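PDB 3IBS: VWFA domain-containing protein from Bacteroides thetaiotaomicron, which is of unknown function but carries a magnesium-binding von Willebrand factor type A domain, the part described here, and is probably held at the cell membrane. Local coordinates for residues 57-62 with 85-90. Numbering follows the deposited sequence.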
ATOM      1  N   VAL A  57      17.880  17.595  -9.990  1.00 13.24           N
ATOM      2  CA  VAL A  57      16.751  16.706  -9.806  1.00 13.64           C
ATOM      3  C   VAL A  57      16.469  16.032 -11.154  1.00 14.42           C
ATOM      4  O   VAL A  57      16.745  16.615 -12.213  1.00 14.50           O
ATOM      5  CB  VAL A  57      15.507  17.425  -9.205  1.00 13.66           C
ATOM      6  CG1 VAL A  57      15.773  17.854  -7.749  1.00 13.59           C
ATOM      7  CG2 VAL A  57      15.121  18.666 -10.040  1.00 12.35           C
ATOM      8  N   PHE A  58      15.999  14.786 -11.126  1.00 14.62           N
ATOM      9  CA  PHE A  58      15.696  14.098 -12.383  1.00 14.94           C
ATOM     10  C   PHE A  58      14.514  13.165 -12.270  1.00 15.29           C
ATOM     11  O   PHE A  58      14.204  12.601 -11.194  1.00 14.74           O
ATOM     12  CB  PHE A  58      16.929  13.344 -12.932  1.00 14.95           C
ATOM     13  CG  PHE A  58      17.322  12.116 -12.126  1.00 15.58           C
ATOM     14  CD1 PHE A  58      16.780  10.853 -12.437  1.00 15.13           C
ATOM     15  CD2 PHE A  58      18.241  12.216 -11.086  1.00 14.03           C
ATOM     16  CE1 PHE A  58      17.142   9.719 -11.715  1.00 14.56           C
ATOM     17  CE2 PHE A  58      18.624  11.094 -10.357  1.00 14.21           C
ATOM     18  CZ  PHE A  58      18.077   9.840 -10.649  1.00 13.92           C
ATOM     19  N   ALA A  59      13.843  13.013 -13.404  1.00 15.23           N
ATOM     20  CA  ALA A  59      12.939  11.911 -13.592  1.00 15.37           C
ATOM     21  C   ALA A  59      13.148  11.486 -15.044  1.00 15.87           C
ATOM     22  O   ALA A  59      14.189  10.916 -15.363  1.00 16.68           O
ATOM     23  CB  ALA A  59      11.482  12.336 -13.270  1.00 15.02           C
ATOM     24  N   GLY A  60      12.203  11.781 -15.929  1.00 16.29           N
ATOM     25  CA  GLY A  60      12.401  11.572 -17.372  1.00 16.57           C
ATOM     26  C   GLY A  60      13.411  12.526 -17.995  1.00 17.53           C
ATOM     27  O   GLY A  60      14.050  12.184 -18.997  1.00 17.51           O
ATOM     28  N   ASP A  61      13.539  13.718 -17.413  1.00 17.65           N
ATOM     29  CA  ASP A  61      14.594  14.684 -17.746  1.00 18.99           C
ATOM     30  C   ASP A  61      15.375  15.004 -16.475  1.00 18.64           C
ATOM     31  O   ASP A  61      14.938  14.638 -15.369  1.00 18.79           O
ATOM     32  CB  ASP A  61      13.984  16.003 -18.279  1.00 19.73           C
ATOM     33  CG  ASP A  61      13.242  15.829 -19.620  1.00 24.36           C
ATOM     34  OD1 ASP A  61      13.737  15.090 -20.508  1.00 28.17           O
ATOM     35  OD2 ASP A  61      12.150  16.433 -19.786  1.00 26.44           O
ATOM     36  N   ALA A  62      16.494  15.718 -16.623  1.00 17.98           N
ATOM     37  CA  ALA A  62      17.274  16.221 -15.496  1.00 17.70           C
ATOM     38  C   ALA A  62      17.467  17.730 -15.594  1.00 17.73           C
ATOM     39  O   ALA A  62      17.694  18.240 -16.663  1.00 17.03           O
ATOM     40  CB  ALA A  62      18.639  15.538 -15.433  1.00 17.42           C
ATOM     41  N   SER A  85       6.512  17.236  -8.762  1.00 17.60           N
ATOM     42  CA  SER A  85       5.867  18.167  -9.699  1.00 18.04           C
ATOM     43  C   SER A  85       6.862  19.118 -10.395  1.00 18.03           C
ATOM     44  O   SER A  85       6.526  19.728 -11.406  1.00 18.31           O
ATOM     45  CB  SER A  85       4.762  18.948  -8.999  1.00 18.16           C
ATOM     46  OG  SER A  85       5.311  19.673  -7.920  1.00 19.86           O
ATOM     47  N   LEU A  86       8.095  19.220  -9.893  1.00 17.48           N
ATOM     48  CA  LEU A  86       9.128  19.972 -10.630  1.00 17.77           C
ATOM     49  C   LEU A  86       9.375  19.426 -12.050  1.00 17.68           C
ATOM     50  O   LEU A  86       9.771  20.172 -12.935  1.00 17.23           O
ATOM     51  CB  LEU A  86      10.454  20.003  -9.858  1.00 17.23           C
ATOM     52  CG  LEU A  86      10.425  20.758  -8.534  1.00 17.70           C
ATOM     53  CD1 LEU A  86      11.781  20.570  -7.844  1.00 17.14           C
ATOM     54  CD2 LEU A  86      10.059  22.253  -8.748  1.00 17.84           C
ATOM     55  N   ILE A  87       9.180  18.120 -12.244  1.00 17.97           N
ATOM     56  CA  ILE A  87       9.365  17.489 -13.563  1.00 18.73           C
ATOM     57  C   ILE A  87       8.162  16.615 -13.893  1.00 19.03           C
ATOM     58  O   ILE A  87       7.875  15.649 -13.186  1.00 18.66           O
ATOM     59  CB  ILE A  87      10.646  16.607 -13.613  1.00 18.42           C
ATOM     60  CG1 ILE A  87      11.897  17.429 -13.289  1.00 19.11           C
ATOM     61  CG2 ILE A  87      10.784  15.909 -14.994  1.00 19.34           C
ATOM     62  CD1 ILE A  87      13.130  16.588 -13.047  1.00 15.82           C
ATOM     63  N   SER A  88       7.466  16.933 -14.979  1.00 20.03           N
ATOM     64  CA  SER A  88       6.296  16.131 -15.377  1.00 20.17           C
ATOM     65  C   SER A  88       6.633  14.884 -16.213  1.00 20.32           C
ATOM     66  O   SER A  88       6.003  13.853 -16.040  1.00 20.77           O
ATOM     67  CB  SER A  88       5.245  16.991 -16.082  1.00 20.25           C
ATOM     68  OG  SER A  88       5.844  17.715 -17.134  1.00 21.20           O
ATOM     69  N   LYS A  89       7.614  14.973 -17.108  1.00 20.24           N
ATOM     70  CA  LYS A  89       8.058  13.814 -17.890  1.00 20.19           C
ATOM     71  C   LYS A  89       8.591  12.703 -16.979  1.00 20.13           C
ATOM     72  O   LYS A  89       9.537  12.915 -16.209  1.00 19.67           O
ATOM     73  CB  LYS A  89       9.138  14.237 -18.885  1.00 20.48           C
ATOM     74  CG  LYS A  89       9.765  13.101 -19.661  1.00 22.23           C
ATOM     75  CD  LYS A  89      10.602  13.620 -20.812  1.00 26.20           C
ATOM     76  CE  LYS A  89      11.335  12.494 -21.529  1.00 28.89           C
ATOM     77  NZ  LYS A  89      12.052  13.014 -22.741  1.00 31.59           N
ATOM     78  N   GLN A  90       7.986  11.517 -17.062  1.00 19.98           N
ATOM     79  CA  GLN A  90       8.410  10.436 -16.177  1.00 20.02           C
ATOM     80  C   GLN A  90       9.537   9.596 -16.795  1.00 19.57           C
ATOM     81  O   GLN A  90       9.780   9.658 -17.995  1.00 19.80           O
ATOM     82  CB  GLN A  90       7.208   9.621 -15.648  1.00 20.45           C
ATOM     83  CG  GLN A  90       6.329  10.446 -14.637  1.00 21.47           C
ATOM     84  CD  GLN A  90       7.169  11.038 -13.467  1.00 22.58           C
ATOM     85  OE1 GLN A  90       7.658  10.290 -12.608  1.00 21.67           O
ATOM     86  NE2 GLN A  90       7.318  12.376 -13.435  1.00 18.94           N
TER
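Ile87 sets CG1 anti to its carbonyl carbon (chi1 -58°) and runs on extended to CD1, while Lys89 turns CG anti to its backbone N (chi1 175°) and stays straight to NZ. The Ile87 tip thus reaches the turn joining strands 52-58 and 62-69, where CD1 lies 3.6 Å from Phe58 CA and 3.5 Å from Asp61 O. That carbonyl already accepts the hydrogen bond from Ala59 N that closes the turn. The second Ile87 branch, CG2, meets Ala59 CB at 4.0 Å, and the Val57 side chain crosses that of Ile87 obliquely, CG2 toward CD1; Ile20 and Phe63 extend this apolar patch. Beyond it, Gly60 N donates to Lys89 O (2.9 Å, bent to 144° at the hydrogen), approaching from above the carbonyl plane. Gly60 CA also makes a CH···O contact with Gln90 O; a side chain on Gly60 would collide with that oxygen and with Lys89 CG. The Lys89 chain passes along this glycine and crosses Asp61 at about a right angle, its CD 3.4 Å from Asp61 OD2, and ends in a long, weak salt bridge from NZ to OD1 (3.5 Å). An alanine in place of Asp61 would remove this carboxylate and probably leave the lysine tail less restrained. Gln90 folds back so that NE2 reaches Ser88 O at 3.3 Å, while OE1 accepts from Asn22 N, between magnesium ligands Ser21 and Ser23. Apolar packing, one backbone bond and the lysine chain thus join an edge turn to a loop bordering what is consistent with a metal-ion-dependent adhesion site (MIDAS).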